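Local coordinates for protein 1d10 (Caenorhabditis elegans, PDB 1T9F), which is of unknown function but carries three MIR repeats and probably resembles SDF2-like proteins, folding as a beta-trefoil, at residues Q38-S46 with F150-V160; P94-V102 with T139-F150. All blocks are in the same frame, centred on the assembly; numbering follows the deposited sequence.

Contact 1 (Q38-S46 with F150-V160); sequences QSVTAVKNS and FGRPIHGQREV
A42 and R158 face each other as an antiparallel hydrogen-bonded pair, where strand 38-43 meets the start of strand 158-163 with the two short axes at 133°, closest at 4.9 Å. The bond from R158 N to A42 O is 2.8 Å long, whereas the return bond from A42 N to R158 O, 3.1 Å, is longer and more bent. Beyond this pair the strands splay, and a water takes over the bonding: it donates to V40 O and accepts from V160 N. T41 adds a side-chain bond. Its hydroxyl, set between the backbone N and the carbonyl carbon (chi1 71°), donates from OG1 to Q157 OE1 over 2.7 Å, in the plane of the amide carbonyl. V43 CG1 lies alongside the same glutamine, 3.6 Å from Q157 CD, and so packs against the amide that T41 grips. The methyl of T41 goes elsewhere, CG2 coming obliquely to within 3.7 Å of F150 CE2. The strands belong to two of the three hairpins (23-27/38-43, 85-89/100-105, 142-146/158-163) that cap the barrel of a beta-trefoil. Residues 150-157 form the loop leading into strand 158-163, closed by a type II turn from I154 to Q157; G156 has the positive phi that suits glycine. On the face that carries A42 and R158, V160 CG2 lies 4.2 Å from A42 CB; the small A42 leaves V160 and L145 to pack against it, and V160 also reaches L143. R158 bends at chi2 (77°), which turns its guanidinium to put K44 CB over one face, while NE forms a salt bridge with D20.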
loop_
_atom_site.group_PDB
_atom_site.type_symbol
_atom_site.label_atom_id
_atom_site.label_comp_id
_atom_site.label_asym_id
_atom_site.label_seq_id
_atom_site.Cartn_x
_atom_site.Cartn_y
_atom_site.Cartn_z
ATOM N N GLN A 38 8.636 5.036 -9.792
ATOM C CA GLN A 38 7.749 6.022 -9.180
ATOM C C GLN A 38 7.706 5.815 -7.673
ATOM O O GLN A 38 7.521 4.696 -7.204
ATOM C CB GLN A 38 6.344 5.885 -9.758
ATOM C CG GLN A 38 5.431 7.049 -9.448
ATOM C CD GLN A 38 4.090 6.905 -10.124
ATOM O OE1 GLN A 38 3.082 6.577 -9.485
ATOM N NE2 GLN A 38 4.068 7.130 -11.430
ATOM N N SER A 39 7.872 6.897 -6.920
ATOM C CA SER A 39 7.871 6.815 -5.467
ATOM C C SER A 39 6.483 6.632 -4.849
ATOM O O SER A 39 5.454 6.878 -5.488
ATOM C CB SER A 39 8.510 8.066 -4.868
ATOM O OG SER A 39 7.721 9.214 -5.119
ATOM N N VAL A 40 6.482 6.198 -3.590
ATOM C CA VAL A 40 5.263 5.997 -2.814
ATOM C C VAL A 40 5.519 6.662 -1.473
ATOM O O VAL A 40 6.571 6.464 -0.872
ATOM C CB VAL A 40 4.977 4.501 -2.566
ATOM C CG1 VAL A 40 3.822 4.346 -1.573
ATOM C CG2 VAL A 40 4.640 3.812 -3.882
ATOM N N THR A 41 4.566 7.458 -1.008
ATOM C CA THR A 41 4.714 8.145 0.270
ATOM C C THR A 41 3.412 8.081 1.058
ATOM O O THR A 41 2.467 7.388 0.673
ATOM C CB THR A 41 5.028 9.638 0.063
ATOM O OG1 THR A 41 3.855 10.297 -0.445
ATOM C CG2 THR A 41 6.184 9.816 -0.932
ATOM N N ALA A 42 3.378 8.810 2.170
ATOM C CA ALA A 42 2.185 8.906 2.995
ATOM C C ALA A 42 2.028 10.399 3.251
ATOM O O ALA A 42 2.977 11.064 3.678
ATOM C CB ALA A 42 2.360 8.150 4.299
ATOM N N VAL A 43 0.833 10.922 2.999
ATOM C CA VAL A 43 0.584 12.348 3.163
ATOM C C VAL A 43 -0.384 12.749 4.268
ATOM O O VAL A 43 -1.415 12.113 4.476
ATOM C CB VAL A 43 0.063 12.946 1.841
ATOM C CG1 VAL A 43 1.133 12.818 0.768
ATOM C CG2 VAL A 43 -1.204 12.211 1.403
ATOM N N LYS A 44 -0.035 13.824 4.967
ATOM C CA LYS A 44 -0.866 14.379 6.026
ATOM C C LYS A 44 -1.677 15.459 5.318
ATOM O O LYS A 44 -1.595 16.642 5.638
ATOM C CB LYS A 44 0.022 14.970 7.131
ATOM C CG LYS A 44 -0.686 15.875 8.135
ATOM C CD LYS A 44 -1.925 15.233 8.742
ATOM C CE LYS A 44 -2.618 16.198 9.704
ATOM N NZ LYS A 44 -2.974 17.496 9.047
ATOM N N ASN A 45 -2.443 15.026 4.323
ATOM C CA ASN A 45 -3.272 15.906 3.511
ATOM C C ASN A 45 -4.525 15.158 3.082
ATOM O O ASN A 45 -4.551 14.508 2.034
ATOM C CB ASN A 45 -2.489 16.365 2.275
ATOM C CG ASN A 45 -3.392 16.714 1.109
ATOM O OD1 ASN A 45 -4.277 17.559 1.226
ATOM N ND2 ASN A 45 -3.173 16.057 -0.025
ATOM N N SER A 46 -5.563 15.264 3.904
ATOM C CA SER A 46 -6.836 14.598 3.655
ATOM C C SER A 46 -7.376 14.742 2.234
ATOM O O SER A 46 -6.928 15.590 1.459
ATOM C CB SER A 46 -7.887 15.112 4.643
ATOM O OG SER A 46 -9.146 14.514 4.393
ATOM N N PHE A 150 10.264 13.343 3.796
ATOM C CA PHE A 150 10.997 13.883 2.663
ATOM C C PHE A 150 11.040 15.399 2.712
ATOM O O PHE A 150 10.281 16.035 3.449
ATOM C CB PHE A 150 10.335 13.487 1.350
ATOM C CG PHE A 150 10.453 12.036 1.018
ATOM C CD1 PHE A 150 11.671 11.502 0.617
ATOM C CD2 PHE A 150 9.343 11.203 1.091
ATOM C CE1 PHE A 150 11.786 10.157 0.291
ATOM C CE2 PHE A 150 9.446 9.850 0.766
ATOM C CZ PHE A 150 10.673 9.328 0.365
ATOM N N GLY A 151 11.939 15.959 1.908
ATOM C CA GLY A 151 12.068 17.398 1.795
ATOM C C GLY A 151 11.485 17.698 0.429
ATOM O O GLY A 151 10.789 16.849 -0.134
ATOM N N ARG A 152 11.759 18.878 -0.117
ATOM C CA ARG A 152 11.238 19.238 -1.437
ATOM C C ARG A 152 11.691 18.189 -2.452
ATOM O O ARG A 152 12.706 17.525 -2.252
ATOM C CB ARG A 152 11.764 20.611 -1.856
ATOM C CG ARG A 152 13.191 20.599 -2.390
ATOM C CD ARG A 152 14.163 19.993 -1.387
ATOM N NE ARG A 152 14.157 20.707 -0.112
ATOM C CZ ARG A 152 14.406 22.008 0.016
ATOM N NH1 ARG A 152 14.682 22.742 -1.054
ATOM N NH2 ARG A 152 14.391 22.574 1.216
ATOM N N PRO A 153 10.953 18.029 -3.562
ATOM C CA PRO A 153 9.733 18.730 -3.972
ATOM C C PRO A 153 8.458 18.145 -3.364
ATOM O O PRO A 153 7.354 18.469 -3.801
ATOM C CB PRO A 153 9.751 18.568 -5.483
ATOM C CG PRO A 153 10.272 17.167 -5.623
ATOM C CD PRO A 153 11.426 17.145 -4.644
ATOM N N ILE A 154 8.618 17.279 -2.366
ATOM C CA ILE A 154 7.482 16.642 -1.692
ATOM C C ILE A 154 7.672 16.788 -0.189
ATOM O O ILE A 154 7.582 15.819 0.562
ATOM C CB ILE A 154 7.392 15.129 -2.055
ATOM C CG1 ILE A 154 8.760 14.465 -1.888
ATOM C CG2 ILE A 154 6.881 14.962 -3.484
ATOM C CD1 ILE A 154 8.749 12.943 -2.090
ATOM N N HIS A 155 7.929 18.020 0.238
ATOM C CA HIS A 155 8.173 18.338 1.637
ATOM C C HIS A 155 7.119 17.911 2.648
ATOM O O HIS A 155 5.936 18.218 2.512
ATOM C CB HIS A 155 8.425 19.843 1.779
ATOM C CG HIS A 155 8.563 20.302 3.196
ATOM N ND1 HIS A 155 7.479 20.495 4.023
ATOM C CD2 HIS A 155 9.660 20.584 3.938
ATOM C CE1 HIS A 155 7.900 20.876 5.216
ATOM N NE2 HIS A 155 9.220 20.937 5.191
ATOM N N GLY A 156 7.569 17.212 3.682
ATOM C CA GLY A 156 6.670 16.774 4.733
ATOM C C GLY A 156 6.026 15.417 4.513
ATOM O O GLY A 156 5.394 14.882 5.420
ATOM N N GLN A 157 6.166 14.857 3.319
ATOM C CA GLN A 157 5.570 13.554 3.041
ATOM C C GLN A 157 6.401 12.458 3.703
ATOM O O GLN A 157 7.634 12.511 3.700
ATOM C CB GLN A 157 5.462 13.343 1.530
ATOM C CG GLN A 157 4.500 14.333 0.873
ATOM C CD GLN A 157 4.264 14.067 -0.596
ATOM O OE1 GLN A 157 4.255 12.922 -1.037
ATOM N NE2 GLN A 157 4.041 15.131 -1.362
ATOM N N ARG A 158 5.728 11.472 4.290
ATOM C CA ARG A 158 6.426 10.393 4.985
ATOM C C ARG A 158 6.964 9.288 4.080
ATOM O O ARG A 158 6.324 8.907 3.097
ATOM C CB ARG A 158 5.518 9.775 6.051
ATOM C CG ARG A 158 5.142 10.715 7.196
ATOM C CD ARG A 158 4.064 11.702 6.787
ATOM N NE ARG A 158 3.361 12.266 7.939
ATOM C CZ ARG A 158 3.799 13.283 8.673
ATOM N NH1 ARG A 158 4.951 13.870 8.384
ATOM N NH2 ARG A 158 3.080 13.715 9.705
ATOM N N GLU A 159 8.148 8.780 4.422
ATOM C CA GLU A 159 8.763 7.708 3.649
ATOM C C GLU A 159 8.049 6.393 3.951
ATOM O O GLU A 159 7.804 6.060 5.111
ATOM C CB GLU A 159 10.256 7.564 3.994
ATOM C CG GLU A 159 10.928 6.370 3.313
ATOM C CD GLU A 159 12.341 6.096 3.827
ATOM O OE1 GLU A 159 12.578 6.262 5.042
ATOM O OE2 GLU A 159 13.207 5.698 3.016
ATOM N N VAL A 160 7.704 5.671 2.890
ATOM C CA VAL A 160 7.042 4.379 2.987
ATOM C C VAL A 160 8.081 3.334 2.563
ATOM O O VAL A 160 8.725 3.472 1.513
ATOM C CB VAL A 160 5.828 4.302 2.037
ATOM C CG1 VAL A 160 5.261 2.885 2.034
ATOM C CG2 VAL A 160 4.752 5.296 2.466
HETATM O O HOH W 1 8.842 6.387 0.397
HETATM O O HOH W 2 2.438 15.116 3.869
#

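Contact 2 (P94-V102 with T139-F150); sequences PLSKQHQEV and TGSYLSLSGQQF
Q100 reaches across to T139 and S141 with CG anti to the backbone N (chi1 -176°), which extends the chain toward T139, whose side chain comes from the opposite direction. Q100 NE2 donates to T139 OG1 over 2.9 Å in an almost straight bond (177°) lying within the amide plane, while S141 OG gives a weak bond to Q100 OE1. An amide suits this place because it can donate and accept at once. Further along, V102 CG1 meets L143 CD1 at 3.9 Å, the two branched side chains crossing at about a right angle. At the far end L95 and P94 pack on the ring of F150: L95 CD1 approaches it obliquely, 3.4 Å from F150 CD1, and P94 CG sits at its edge. No backbone pairing joins the segments; in the hairpin cap of the beta-trefoil, strands 100-105 and 142-146 both pair with strand 158-163, and side chains bridge the gap between them. Between the two ends S96 OG lies 3.4 Å from S146 CB. E159 OE1 of the neighbouring strand probably hydrogen-bonds to both serine hydroxyls. S146 OG also accepts from Q148 N, an ST turn that helps shape the corner at G147. In the second shell, S88 bonds Q100 NE2 and H136 bonds T139 OG1, positioning both ends of the straight bond.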
loop_
_atom_site.group_PDB
_atom_site.type_symbol
_atom_site.label_atom_id
_atom_site.label_comp_id
_atom_site.label_asym_id
_atom_site.label_seq_id
_atom_site.Cartn_x
_atom_site.Cartn_y
_atom_site.Cartn_z
ATOM N N PRO A 94 14.811 4.787 -0.123
ATOM C CA PRO A 94 15.448 6.064 -0.469
ATOM C C PRO A 94 16.139 6.816 0.671
ATOM O O PRO A 94 17.237 7.332 0.487
ATOM C CB PRO A 94 14.301 6.864 -1.080
ATOM C CG PRO A 94 13.109 6.349 -0.343
ATOM C CD PRO A 94 13.356 4.858 -0.340
ATOM N N LEU A 95 15.506 6.886 1.838
ATOM C CA LEU A 95 16.099 7.600 2.970
ATOM C C LEU A 95 16.496 6.671 4.107
ATOM O O LEU A 95 17.294 7.040 4.968
ATOM C CB LEU A 95 15.131 8.661 3.507
ATOM C CG LEU A 95 14.650 9.743 2.535
ATOM C CD1 LEU A 95 13.659 10.651 3.246
ATOM C CD2 LEU A 95 15.833 10.543 2.011
ATOM N N SER A 96 15.935 5.468 4.117
ATOM C CA SER A 96 16.259 4.498 5.157
ATOM C C SER A 96 17.006 3.318 4.554
ATOM O O SER A 96 16.405 2.348 4.093
ATOM C CB SER A 96 14.987 4.022 5.854
ATOM O OG SER A 96 14.378 5.091 6.554
ATOM N N LYS A 97 18.331 3.419 4.566
ATOM C CA LYS A 97 19.211 2.395 4.015
ATOM C C LYS A 97 18.948 0.982 4.531
ATOM O O LYS A 97 19.108 0.005 3.792
ATOM C CB LYS A 97 20.666 2.770 4.302
ATOM C CG LYS A 97 21.134 4.053 3.630
ATOM C CD LYS A 97 21.304 3.871 2.129
ATOM C CE LYS A 97 22.027 5.062 1.504
ATOM N NZ LYS A 97 22.417 4.818 0.079
ATOM N N GLN A 98 18.551 0.870 5.796
ATOM C CA GLN A 98 18.297 -0.434 6.397
ATOM C C GLN A 98 16.999 -1.074 5.932
ATOM O O GLN A 98 16.737 -2.247 6.222
ATOM C CB GLN A 98 18.265 -0.331 7.924
ATOM C CG GLN A 98 18.589 1.040 8.507
ATOM C CD GLN A 98 17.503 2.074 8.270
ATOM O OE1 GLN A 98 17.390 2.635 7.180
ATOM N NE2 GLN A 98 16.692 2.326 9.293
ATOM N N HIS A 99 16.181 -0.311 5.216
ATOM C CA HIS A 99 14.913 -0.839 4.756
ATOM C C HIS A 99 14.800 -1.030 3.256
ATOM O O HIS A 99 15.598 -0.510 2.471
ATOM C CB HIS A 99 13.765 0.031 5.273
ATOM C CG HIS A 99 13.599 -0.026 6.760
ATOM N ND1 HIS A 99 13.636 -1.211 7.465
ATOM C CD2 HIS A 99 13.382 0.947 7.675
ATOM C CE1 HIS A 99 13.448 -0.967 8.749
ATOM N NE2 HIS A 99 13.291 0.336 8.904
ATOM N N GLN A 100 13.784 -1.796 2.882
ATOM C CA GLN A 100 13.495 -2.136 1.502
ATOM C C GLN A 100 12.619 -1.062 0.859
ATOM O O GLN A 100 11.746 -0.485 1.510
ATOM C CB GLN A 100 12.798 -3.492 1.493
ATOM C CG GLN A 100 12.493 -4.091 0.144
ATOM C CD GLN A 100 11.943 -5.494 0.290
ATOM O OE1 GLN A 100 12.668 -6.420 0.663
ATOM N NE2 GLN A 100 10.652 -5.658 0.024
ATOM N N GLU A 101 12.865 -0.803 -0.420
ATOM C CA GLU A 101 12.128 0.201 -1.177
ATOM C C GLU A 101 10.717 -0.258 -1.524
ATOM O O GLU A 101 10.477 -1.439 -1.782
ATOM C CB GLU A 101 12.865 0.521 -2.484
ATOM C CG GLU A 101 12.312 1.705 -3.269
ATOM C CD GLU A 101 12.767 1.710 -4.728
ATOM O OE1 GLU A 101 12.124 1.033 -5.562
ATOM O OE2 GLU A 101 13.772 2.382 -5.043
ATOM N N VAL A 102 9.786 0.691 -1.520
ATOM C CA VAL A 102 8.405 0.417 -1.885
ATOM C C VAL A 102 8.103 1.422 -2.989
ATOM O O VAL A 102 8.303 2.615 -2.816
ATOM C CB VAL A 102 7.449 0.610 -0.692
ATOM C CG1 VAL A 102 6.005 0.558 -1.173
ATOM C CG2 VAL A 102 7.684 -0.493 0.335
ATOM N N THR A 139 8.874 -10.887 -0.848
ATOM C CA THR A 139 9.976 -10.646 0.083
ATOM C C THR A 139 9.616 -10.832 1.555
ATOM O O THR A 139 10.491 -11.070 2.384
ATOM C CB THR A 139 10.536 -9.226 -0.072
ATOM O OG1 THR A 139 9.502 -8.281 0.218
ATOM C CG2 THR A 139 11.053 -9.003 -1.478
ATOM N N GLY A 140 8.337 -10.709 1.887
ATOM C CA GLY A 140 7.916 -10.864 3.270
ATOM C C GLY A 140 7.968 -9.580 4.084
ATOM O O GLY A 140 7.598 -9.567 5.261
ATOM N N SER A 141 8.421 -8.495 3.463
ATOM C CA SER A 141 8.523 -7.213 4.151
ATOM C C SER A 141 7.154 -6.602 4.378
ATOM O O SER A 141 6.258 -6.723 3.538
ATOM C CB SER A 141 9.382 -6.239 3.344
ATOM O OG SER A 141 10.629 -6.823 3.015
ATOM N N TYR A 142 7.001 -5.944 5.522
ATOM C CA TYR A 142 5.753 -5.301 5.879
ATOM C C TYR A 142 5.737 -3.872 5.347
ATOM O O TYR A 142 6.754 -3.173 5.382
ATOM C CB TYR A 142 5.600 -5.277 7.394
ATOM C CG TYR A 142 5.430 -6.643 8.018
ATOM C CD1 TYR A 142 4.181 -7.256 8.066
ATOM C CD2 TYR A 142 6.522 -7.326 8.563
ATOM C CE1 TYR A 142 4.017 -8.514 8.644
ATOM C CE2 TYR A 142 6.368 -8.589 9.144
ATOM C CZ TYR A 142 5.112 -9.175 9.179
ATOM O OH TYR A 142 4.946 -10.428 9.742
ATOM N N LEU A 143 4.589 -3.444 4.837
ATOM C CA LEU A 143 4.462 -2.079 4.333
ATOM C C LEU A 143 4.493 -1.229 5.599
ATOM O O LEU A 143 3.664 -1.423 6.485
ATOM C CB LEU A 143 3.117 -1.908 3.615
ATOM C CG LEU A 143 2.804 -0.515 3.064
ATOM C CD1 LEU A 143 3.745 -0.199 1.916
ATOM C CD2 LEU A 143 1.356 -0.475 2.597
ATOM N N SER A 144 5.445 -0.304 5.697
ATOM C CA SER A 144 5.548 0.511 6.907
ATOM C C SER A 144 6.093 1.907 6.674
ATOM O O SER A 144 6.822 2.149 5.713
ATOM C CB SER A 144 6.474 -0.168 7.928
ATOM O OG SER A 144 6.164 -1.537 8.114
ATOM N N LEU A 145 5.725 2.825 7.560
ATOM C CA LEU A 145 6.257 4.176 7.488
ATOM C C LEU A 145 7.593 4.037 8.220
ATOM O O LEU A 145 7.645 3.501 9.334
ATOM C CB LEU A 145 5.351 5.167 8.225
ATOM C CG LEU A 145 3.961 5.397 7.623
ATOM C CD1 LEU A 145 3.271 6.549 8.348
ATOM C CD2 LEU A 145 4.098 5.716 6.141
ATOM N N SER A 146 8.670 4.480 7.584
ATOM C CA SER A 146 10.002 4.393 8.176
ATOM C C SER A 146 10.148 5.368 9.332
ATOM O O SER A 146 10.995 5.186 10.203
ATOM C CB SER A 146 11.066 4.718 7.131
ATOM O OG SER A 146 11.013 6.092 6.801
ATOM N N GLY A 147 9.318 6.407 9.330
ATOM C CA GLY A 147 9.382 7.409 10.377
ATOM C C GLY A 147 10.128 8.625 9.861
ATOM O O GLY A 147 10.222 9.652 10.531
ATOM N N GLN A 148 10.669 8.498 8.655
ATOM C CA GLN A 148 11.395 9.587 8.025
ATOM C C GLN A 148 10.443 10.386 7.152
ATOM O O GLN A 148 9.409 9.878 6.720
ATOM C CB GLN A 148 12.533 9.038 7.163
ATOM C CG GLN A 148 13.674 8.446 7.962
ATOM C CD GLN A 148 14.296 9.468 8.890
ATOM O OE1 GLN A 148 14.786 10.508 8.446
ATOM N NE2 GLN A 148 14.272 9.184 10.185
ATOM N N GLN A 149 10.799 11.639 6.899
ATOM C CA GLN A 149 9.994 12.518 6.061
ATOM C C GLN A 149 10.871 13.071 4.944
ATOM O O GLN A 149 12.078 13.247 5.124
ATOM C CB GLN A 149 9.429 13.675 6.884
ATOM C CG GLN A 149 8.323 13.292 7.846
ATOM C CD GLN A 149 7.723 14.505 8.542
ATOM O OE1 GLN A 149 7.519 15.550 7.922
ATOM N NE2 GLN A 149 7.424 14.366 9.830
ATOM N N PHE A 150 10.264 13.343 3.796
ATOM C CA PHE A 150 10.997 13.883 2.663
ATOM C C PHE A 150 11.040 15.399 2.712
ATOM O O PHE A 150 10.281 16.035 3.449
ATOM C CB PHE A 150 10.335 13.487 1.350
ATOM C CG PHE A 150 10.453 12.036 1.018
ATOM C CD1 PHE A 150 11.671 11.502 0.617
ATOM C CD2 PHE A 150 9.343 11.203 1.091
ATOM C CE1 PHE A 150 11.786 10.157 0.291
ATOM C CE2 PHE A 150 9.446 9.850 0.766
ATOM C CZ PHE A 150 10.673 9.328 0.365
HETATM O O HOH W 3 13.065 3.159 10.817
#

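The centres of contact 1 and contact 2 lie about 13 Å apart in one antiparallel sheet. Along the chain, contact 2 is nested inside the loop closed by contact 1: 38-46 comes first, then 94-102, then 139-150 running straight on into 150-160, with F150 common to both. Strand 158-163 pairs with 38-43, 100-105 and 142-146, so it joins the two regions directly, and 38-43 also pairs with 100-105. Because 38-46, 94-102 and 139-160 fall in successive MIR ranges, contact 1 joins the first repeat to the third and contact 2 the second to the third.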